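Local atomic coordinates of nitrite oxidoreductase subunit A (PDB entry 7B04), a protein that belongs to the molybdopterin oxidoreductase family and carries a molybdenum atom, two MD1 molecules and an iron/sulfur cluster. Residues B[706-720]-B[788-801]. Numbering follows the deposited sequence.
Sequences FEITNSCSNPFIQIW and ILNGKYGEPGVAML
Ile717 and Ala799 form the hydrogen-bonded pair in the middle of this antiparallel contact, with Ile717 N to Ala799 O at 2.7 Å and Ala799 N returning to Ile717 O at 3.2 Å. Ile719 N reaches Gly797 O, and Leu801 N closes the other end on Pro715 O. Strand 798-800 is thereby added to the hairpin of 707-709 and 716-720, making a three-stranded sheet with 716-720 in the centre.

The side chains sort onto two faces. On that of Ile717 and Ala799, Ile717 holds CG1 anti to its own carbonyl carbon (chi1 -64°) and extends CD1 to Leu801 CB, 3.6 Å away. With CG set between its backbone N and carbonyl carbon (chi1 43°), Leu801 folds back beside Pro715 O, the acceptor of its own N-H, and its CD2 reaches Asn710 CB at 4.1 Å. Farther along, Ile719 meets two residues at about right angles: its CD1 touches Ile788 CG2 at 3.7 Å and its CG2 packs on Leu789 CG. The CD2 branch of Leu789 lies against Ile719 O; CD1 is modelled over the Phe706 ring too closely to be relied on.

Phe716, Gln718 and Val798 share the opposite face with Met800, which runs alongside Phe716; its CG comes to the ring edge, 4.1 Å from Phe716 CD1, and its SD also sits beside that edge, a Met-aromatic contact. Trp110 and Tyr98 meet the Phe716 ring edge-to-face.

Gln718 and Trp720 both touch Cys66 of strand 61-66. The Gln718 side chain is about 9 Å from the iron/sulfur cluster, that of Trp720 about 7 Å from a bound MD1. Backbone bonds thus set the register, while the contacts between side chains are almost entirely apolar and buried.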
ATOM      1  N   PHE B 706      25.829   6.481  10.370  1.00 25.62           N
ATOM      2  CA  PHE B 706      24.627   6.478  11.191  1.00 25.08           C
ATOM      3  C   PHE B 706      23.684   7.607  10.786  1.00 26.82           C
ATOM      4  O   PHE B 706      24.099   8.631  10.235  1.00 30.29           O
ATOM      5  CB  PHE B 706      24.989   6.593  12.670  1.00 25.83           C
ATOM      6  CG  PHE B 706      25.836   5.459  13.169  1.00 32.85           C
ATOM      7  CD1 PHE B 706      25.319   4.177  13.240  1.00 33.08           C
ATOM      8  CD2 PHE B 706      27.142   5.676  13.573  1.00 32.70           C
ATOM      9  CE1 PHE B 706      26.092   3.127  13.694  1.00 30.59           C
ATOM     10  CE2 PHE B 706      27.920   4.631  14.035  1.00 32.65           C
ATOM     11  CZ  PHE B 706      27.392   3.356  14.099  1.00 30.54           C
ATOM     12  N   GLU B 707      22.395   7.404  11.057  1.00 21.95           N
ATOM     13  CA  GLU B 707      21.379   8.385  10.710  1.00 32.01           C
ATOM     14  C   GLU B 707      20.300   8.433  11.783  1.00 35.56           C
ATOM     15  O   GLU B 707      19.980   7.423  12.413  1.00 29.85           O
ATOM     16  CB  GLU B 707      20.749   8.073   9.347  1.00 39.98           C
ATOM     17  CG  GLU B 707      19.960   9.228   8.790  1.00 30.31           C
ATOM     18  CD  GLU B 707      20.831  10.443   8.549  1.00 38.96           C
ATOM     19  OE1 GLU B 707      21.969  10.274   8.066  1.00 48.70           O
ATOM     20  OE2 GLU B 707      20.397  11.566   8.871  1.00 42.07           O
ATOM     21  N   ILE B 708      19.733   9.623  11.966  1.00 37.83           N
ATOM     22  CA  ILE B 708      18.758   9.905  13.012  1.00 31.51           C
ATOM     23  C   ILE B 708      17.429  10.271  12.365  1.00 30.06           C
ATOM     24  O   ILE B 708      17.399  10.950  11.333  1.00 34.23           O
ATOM     25  CB  ILE B 708      19.251  11.039  13.937  1.00 29.65           C
ATOM     26  CG1 ILE B 708      18.175  11.440  14.949  1.00 33.64           C
ATOM     27  CG2 ILE B 708      19.689  12.246  13.119  1.00 36.96           C
ATOM     28  CD1 ILE B 708      17.845  10.360  15.940  1.00 28.31           C
ATOM     29  N   THR B 709      16.332   9.804  12.961  1.00 24.70           N
ATOM     30  CA  THR B 709      15.000  10.172  12.500  1.00 29.46           C
ATOM     31  C   THR B 709      14.040  10.165  13.681  1.00 28.88           C
ATOM     32  O   THR B 709      14.277   9.507  14.698  1.00 35.13           O
ATOM     33  CB  THR B 709      14.471   9.239  11.404  1.00 29.08           C
ATOM     34  OG1 THR B 709      13.169   9.682  10.998  1.00 24.02           O
ATOM     35  CG2 THR B 709      14.352   7.825  11.924  1.00 33.09           C
ATOM     36  N   ASN B 710      12.934  10.891  13.515  1.00 30.37           N
ATOM     37  CA  ASN B 710      11.849  10.936  14.483  1.00 28.32           C
ATOM     38  C   ASN B 710      10.541  10.912  13.709  1.00 28.83           C
ATOM     39  O   ASN B 710      10.527  10.842  12.476  1.00 31.19           O
ATOM     40  CB  ASN B 710      11.904  12.199  15.356  1.00 30.91           C
ATOM     41  CG  ASN B 710      13.274  12.457  15.947  1.00 38.20           C
ATOM     42  OD1 ASN B 710      13.924  11.554  16.470  1.00 50.10           O
ATOM     43  ND2 ASN B 710      13.717  13.706  15.873  1.00 36.78           N
ATOM     44  N   SER B 711       9.428  10.943  14.435  1.00 32.21           N
ATOM     45  CA  SER B 711       8.124  10.976  13.795  1.00 34.71           C
ATOM     46  C   SER B 711       7.191  11.884  14.582  1.00 42.76           C
ATOM     47  O   SER B 711       7.459  12.250  15.729  1.00 38.91           O
ATOM     48  CB  SER B 711       7.523   9.574  13.659  1.00 40.82           C
ATOM     49  OG  SER B 711       6.208   9.624  13.140  1.00 43.80           O
ATOM     50  N   CYS B 712       6.089  12.250  13.934  1.00 44.44           N
ATOM     51  CA  CYS B 712       5.036  13.041  14.550  1.00 41.72           C
ATOM     52  C   CYS B 712       3.834  12.201  14.955  1.00 44.16           C
ATOM     53  O   CYS B 712       2.900  12.733  15.565  1.00 46.35           O
ATOM     54  CB  CYS B 712       4.596  14.156  13.600  1.00 30.95           C
ATOM     55  SG  CYS B 712       3.863  13.567  12.060  1.00 42.01           S
ATOM     56  N   SER B 713       3.834  10.931  14.553  1.00 37.19           N
ATOM     57  CA  SER B 713       2.719  10.021  14.893  1.00 41.39           C
ATOM     58  C   SER B 713       3.143   9.030  15.971  1.00 44.11           C
ATOM     59  O   SER B 713       2.302   8.284  16.443  1.00 42.72           O
ATOM     60  CB  SER B 713       2.222   9.323  13.688  1.00 40.03           C
ATOM     61  OG  SER B 713       3.286   8.697  13.025  1.00 50.70           O
ATOM     62  N   ASN B 714       4.417   9.034  16.334  1.00 44.14           N
ATOM     63  CA  ASN B 714       4.919   8.098  17.368  1.00 48.94           C
ATOM     64  C   ASN B 714       6.025   8.783  18.167  1.00 49.41           C
ATOM     65  O   ASN B 714       6.738   9.604  17.617  1.00 50.66           O
ATOM     66  CB  ASN B 714       5.322   6.753  16.773  1.00 42.49           C
ATOM     67  CG  ASN B 714       6.514   6.876  15.871  1.00 39.76           C
ATOM     68  OD1 ASN B 714       7.405   7.634  16.154  1.00 45.54           O
ATOM     69  ND2 ASN B 714       6.544   6.145  14.785  1.00 43.78           N
ATOM     70  N   PRO B 715       6.218   8.435  19.444  1.00 42.83           N
ATOM     71  CA  PRO B 715       7.215   9.086  20.260  1.00 41.51           C
ATOM     72  C   PRO B 715       8.622   8.513  20.127  1.00 41.87           C
ATOM     73  O   PRO B 715       9.461   8.947  20.802  1.00 45.47           O
ATOM     74  CB  PRO B 715       6.707   8.751  21.656  1.00 48.56           C
ATOM     75  CG  PRO B 715       6.078   7.409  21.500  1.00 47.87           C
ATOM     76  CD  PRO B 715       5.408   7.471  20.156  1.00 41.52           C
ATOM     77  N   PHE B 716       8.794   7.518  19.277  1.00 40.85           N
ATOM     78  CA  PHE B 716      10.081   6.805  19.134  1.00 35.09           C
ATOM     79  C   PHE B 716      11.125   7.530  18.314  1.00 33.73           C
ATOM     80  O   PHE B 716      10.830   8.237  17.385  1.00 39.78           O
ATOM     81  CB  PHE B 716       9.867   5.472  18.436  1.00 37.09           C
ATOM     82  CG  PHE B 716       8.628   4.776  18.899  1.00 36.18           C
ATOM     83  CD1 PHE B 716       8.224   4.887  20.203  1.00 30.73           C
ATOM     84  CD2 PHE B 716       7.863   4.046  18.022  1.00 34.58           C
ATOM     85  CE1 PHE B 716       7.077   4.261  20.634  1.00 38.53           C
ATOM     86  CE2 PHE B 716       6.715   3.419  18.449  1.00 38.82           C
ATOM     87  CZ  PHE B 716       6.336   3.523  19.756  1.00 44.42           C
ATOM     88  N   ILE B 717      12.351   7.206  18.676  1.00 36.03           N
ATOM     89  CA  ILE B 717      13.593   7.618  18.036  1.00 30.32           C
ATOM     90  C   ILE B 717      14.242   6.373  17.453  1.00 29.92           C
ATOM     91  O   ILE B 717      14.349   5.348  18.134  1.00 32.35           O
ATOM     92  CB  ILE B 717      14.546   8.308  19.027  1.00 32.13           C
ATOM     93  CG1 ILE B 717      13.935   9.605  19.555  1.00 33.62           C
ATOM     94  CG2 ILE B 717      15.893   8.574  18.375  1.00 31.16           C
ATOM     95  CD1 ILE B 717      14.710  10.183  20.713  1.00 38.10           C
ATOM     96  N   GLN B 718      14.670   6.453  16.195  1.00 30.31           N
ATOM     97  CA  GLN B 718      15.349   5.349  15.530  1.00 34.79           C
ATOM     98  C   GLN B 718      16.659   5.873  14.957  1.00 27.70           C
ATOM     99  O   GLN B 718      16.654   6.822  14.164  1.00 27.85           O
ATOM    100  CB  GLN B 718      14.476   4.724  14.430  1.00 26.40           C
ATOM    101  CG  GLN B 718      12.981   4.658  14.750  1.00 30.07           C
ATOM    102  CD  GLN B 718      12.515   3.292  15.232  1.00 34.39           C
ATOM    103  OE1 GLN B 718      13.311   2.366  15.395  1.00 33.11           O
ATOM    104  NE2 GLN B 718      11.209   3.161  15.444  1.00 34.63           N
ATOM    105  N   ILE B 719      17.769   5.245  15.347  1.00 26.82           N
ATOM    106  CA  ILE B 719      19.095   5.526  14.798  1.00 28.47           C
ATOM    107  C   ILE B 719      19.615   4.232  14.189  1.00 28.44           C
ATOM    108  O   ILE B 719      19.562   3.174  14.832  1.00 29.27           O
ATOM    109  CB  ILE B 719      20.085   6.046  15.857  1.00 24.58           C
ATOM    110  CG1 ILE B 719      19.479   7.191  16.673  1.00 23.51           C
ATOM    111  CG2 ILE B 719      21.354   6.536  15.182  1.00 22.25           C
ATOM    112  CD1 ILE B 719      20.491   7.921  17.553  1.00 21.08           C
ATOM    113  N   TRP B 720      20.073   4.303  12.939  1.00 29.03           N
ATOM    114  CA  TRP B 720      20.501   3.100  12.240  1.00 31.70           C
ATOM    115  C   TRP B 720      21.622   3.431  11.257  1.00 27.27           C
ATOM    116  O   TRP B 720      21.885   4.595  10.930  1.00 31.50           O
ATOM    117  CB  TRP B 720      19.326   2.437  11.535  1.00 30.39           C
ATOM    118  CG  TRP B 720      18.934   3.070  10.255  1.00 30.29           C
ATOM    119  CD1 TRP B 720      19.204   2.610   9.004  1.00 30.14           C
ATOM    120  CD2 TRP B 720      18.191   4.285  10.089  1.00 33.23           C
ATOM    121  NE1 TRP B 720      18.665   3.454   8.066  1.00 29.41           N
ATOM    122  CE2 TRP B 720      18.041   4.493   8.706  1.00 29.93           C
ATOM    123  CE3 TRP B 720      17.638   5.213  10.974  1.00 32.28           C
ATOM    124  CZ2 TRP B 720      17.362   5.587   8.185  1.00 31.82           C
ATOM    125  CZ3 TRP B 720      16.965   6.302  10.451  1.00 30.48           C
ATOM    126  CH2 TRP B 720      16.832   6.480   9.071  1.00 36.40           C
ATOM    127  N   ILE B 788      22.089   5.278  22.581  1.00 39.34           N
ATOM    128  CA  ILE B 788      20.809   4.840  22.013  1.00 39.48           C
ATOM    129  C   ILE B 788      21.025   3.643  21.099  1.00 40.01           C
ATOM    130  O   ILE B 788      20.287   2.652  21.139  1.00 37.50           O
ATOM    131  CB  ILE B 788      20.137   6.003  21.253  1.00 30.09           C
ATOM    132  CG1 ILE B 788      19.290   6.856  22.189  1.00 30.89           C
ATOM    133  CG2 ILE B 788      19.283   5.466  20.097  1.00 27.91           C
ATOM    134  CD1 ILE B 788      19.085   8.253  21.665  1.00 30.36           C
ATOM    135  N   LEU B 789      22.075   3.736  20.317  1.00 36.44           N
ATOM    136  CA  LEU B 789      22.440   2.744  19.298  1.00 32.56           C
ATOM    137  C   LEU B 789      22.828   1.450  19.979  1.00 31.82           C
ATOM    138  O   LEU B 789      23.010   0.504  19.285  1.00 41.31           O
ATOM    139  CB  LEU B 789      23.657   3.310  18.582  1.00 37.19           C
ATOM    140  CG  LEU B 789      23.467   3.794  17.153  1.00 36.68           C
ATOM    141  CD1 LEU B 789      24.817   3.914  16.488  1.00 39.19           C
ATOM    142  CD2 LEU B 789      22.591   2.852  16.367  1.00 31.62           C
ATOM    143  N   ASN B 790      23.081   1.456  21.273  1.00 33.56           N
ATOM    144  CA  ASN B 790      23.564   0.207  21.912  1.00 34.10           C
ATOM    145  C   ASN B 790      22.512  -0.523  22.747  1.00 37.03           C
ATOM    146  O   ASN B 790      22.846  -1.548  23.273  1.00 40.07           O
ATOM    147  CB  ASN B 790      24.850   0.446  22.692  1.00 34.63           C
ATOM    148  CG  ASN B 790      25.434  -0.842  23.207  1.00 42.35           C
ATOM    149  OD1 ASN B 790      26.305  -1.431  22.582  1.00 49.62           O
ATOM    150  ND2 ASN B 790      24.898  -1.317  24.310  1.00 44.02           N
ATOM    151  N   GLY B 791      21.275  -0.058  22.816  1.00 37.76           N
ATOM    152  CA  GLY B 791      20.257  -0.771  23.605  1.00 37.59           C
ATOM    153  C   GLY B 791      20.096  -0.270  25.024  1.00 38.89           C
ATOM    154  O   GLY B 791      19.355  -0.882  25.762  1.00 31.32           O
ATOM    155  N   LYS B 792      20.692   0.863  25.359  1.00 42.05           N
ATOM    156  CA  LYS B 792      20.623   1.373  26.746  1.00 43.92           C
ATOM    157  C   LYS B 792      19.166   1.573  27.160  1.00 44.40           C
ATOM    158  O   LYS B 792      18.894   1.418  28.347  1.00 43.96           O
ATOM    159  CB  LYS B 792      21.454   2.645  26.912  1.00 33.78           C
ATOM    160  CG  LYS B 792      21.643   3.078  28.355  1.00 36.52           C
ATOM    161  CD  LYS B 792      22.839   3.948  28.587  1.00 44.74           C
ATOM    162  CE  LYS B 792      23.498   3.708  29.926  1.00 53.87           C
ATOM    163  NZ  LYS B 792      24.957   3.968  29.902  1.00 46.31           N
ATOM    164  N   TYR B 793      18.295   1.963  26.228  1.00 40.22           N
ATOM    165  CA  TYR B 793      16.861   2.201  26.518  1.00 41.42           C
ATOM    166  C   TYR B 793      16.027   1.117  25.845  1.00 38.41           C
ATOM    167  O   TYR B 793      14.999   1.414  25.298  1.00 45.57           O
ATOM    168  CB  TYR B 793      16.461   3.642  26.195  1.00 37.60           C
ATOM    169  CG  TYR B 793      17.541   4.639  26.500  1.00 37.54           C
ATOM    170  CD1 TYR B 793      17.602   5.298  27.712  1.00 34.02           C
ATOM    171  CD2 TYR B 793      18.538   4.883  25.584  1.00 35.82           C
ATOM    172  CE1 TYR B 793      18.621   6.186  27.994  1.00 30.56           C
ATOM    173  CE2 TYR B 793      19.559   5.767  25.850  1.00 33.90           C
ATOM    174  CZ  TYR B 793      19.597   6.426  27.054  1.00 36.46           C
ATOM    175  OH  TYR B 793      20.612   7.300  27.272  1.00 36.28           O
ATOM    176  N   GLY B 794      16.537  -0.100  25.799  1.00 38.62           N
ATOM    177  CA  GLY B 794      15.758  -1.180  25.220  1.00 39.66           C
ATOM    178  C   GLY B 794      16.309  -1.770  23.936  1.00 38.33           C
ATOM    179  O   GLY B 794      17.353  -2.427  23.949  1.00 43.84           O
ATOM    180  N   GLU B 795      15.606  -1.555  22.825  1.00 36.91           N
ATOM    181  CA  GLU B 795      16.051  -2.055  21.534  1.00 39.50           C
ATOM    182  C   GLU B 795      17.357  -1.372  21.121  1.00 34.71           C
ATOM    183  O   GLU B 795      17.562  -0.186  21.394  1.00 32.67           O
ATOM    184  CB  GLU B 795      14.971  -1.818  20.478  1.00 39.52           C
ATOM    185  CG  GLU B 795      15.184  -2.530  19.145  1.00 40.04           C
ATOM    186  CD  GLU B 795      15.089  -4.042  19.259  1.00 43.00           C
ATOM    187  OE1 GLU B 795      14.400  -4.533  20.179  1.00 42.77           O
ATOM    188  OE2 GLU B 795      15.712  -4.740  18.430  1.00 40.39           O
ATOM    189  N   PRO B 796      18.261  -2.100  20.442  1.00 35.31           N
ATOM    190  CA  PRO B 796      19.584  -1.536  20.132  1.00 35.10           C
ATOM    191  C   PRO B 796      19.572  -0.424  19.092  1.00 32.77           C
ATOM    192  O   PRO B 796      20.617  -0.109  18.521  1.00 43.71           O
ATOM    193  CB  PRO B 796      20.370  -2.752  19.622  1.00 23.85           C
ATOM    194  CG  PRO B 796      19.703  -3.915  20.245  1.00 28.42           C
ATOM    195  CD  PRO B 796      18.248  -3.566  20.287  1.00 30.67           C
ATOM    196  N   GLY B 797      18.410   0.139  18.790  1.00 24.93           N
ATOM    197  CA  GLY B 797      18.375   1.268  17.883  1.00 33.52           C
ATOM    198  C   GLY B 797      17.326   2.304  18.232  1.00 41.94           C
ATOM    199  O   GLY B 797      17.121   3.255  17.470  1.00 31.95           O
ATOM    200  N   VAL B 798      16.666   2.155  19.382  1.00 42.87           N
ATOM    201  CA  VAL B 798      15.480   2.946  19.679  1.00 33.37           C
ATOM    202  C   VAL B 798      15.542   3.559  21.072  1.00 38.26           C
ATOM    203  O   VAL B 798      16.076   2.971  22.018  1.00 43.37           O
ATOM    204  CB  VAL B 798      14.196   2.091  19.540  1.00 33.99           C
ATOM    205  CG1 VAL B 798      12.943   2.952  19.669  1.00 35.81           C
ATOM    206  CG2 VAL B 798      14.192   1.330  18.226  1.00 31.69           C
ATOM    207  N   ALA B 799      14.992   4.765  21.175  1.00 37.55           N
ATOM    208  CA  ALA B 799      14.701   5.438  22.432  1.00 37.14           C
ATOM    209  C   ALA B 799      13.422   6.235  22.215  1.00 37.31           C
ATOM    210  O   ALA B 799      12.863   6.250  21.115  1.00 43.47           O
ATOM    211  CB  ALA B 799      15.862   6.327  22.885  1.00 35.20           C
ATOM    212  N   MET B 800      12.949   6.900  23.264  1.00 41.15           N
ATOM    213  CA  MET B 800      11.759   7.731  23.163  1.00 44.79           C
ATOM    214  C   MET B 800      12.104   9.170  23.508  1.00 41.93           C
ATOM    215  O   MET B 800      12.634   9.446  24.588  1.00 46.37           O
ATOM    216  CB  MET B 800      10.644   7.219  24.083  1.00 43.04           C
ATOM    217  CG  MET B 800      10.088   5.853  23.699  1.00 40.13           C
ATOM    218  SD  MET B 800       8.474   5.512  24.433  1.00 39.37           S
ATOM    219  CE  MET B 800       8.907   5.391  26.163  1.00 40.50           C
ATOM    220  N   LEU B 801      11.799  10.082  22.590  1.00 36.87           N
ATOM    221  CA  LEU B 801      12.017  11.499  22.838  1.00 41.67           C
ATOM    222  C   LEU B 801      11.089  11.994  23.951  1.00 41.95           C
ATOM    223  O   LEU B 801      10.025  11.418  24.214  1.00 39.28           O
ATOM    224  CB  LEU B 801      11.858  12.296  21.536  1.00 40.17           C
ATOM    225  CG  LEU B 801      10.690  11.912  20.630  1.00 35.82           C
ATOM    226  CD1 LEU B 801       9.451  12.335  21.300  1.00 34.25           C
ATOM    227  CD2 LEU B 801      10.758  12.554  19.253  1.00 39.66           C
TER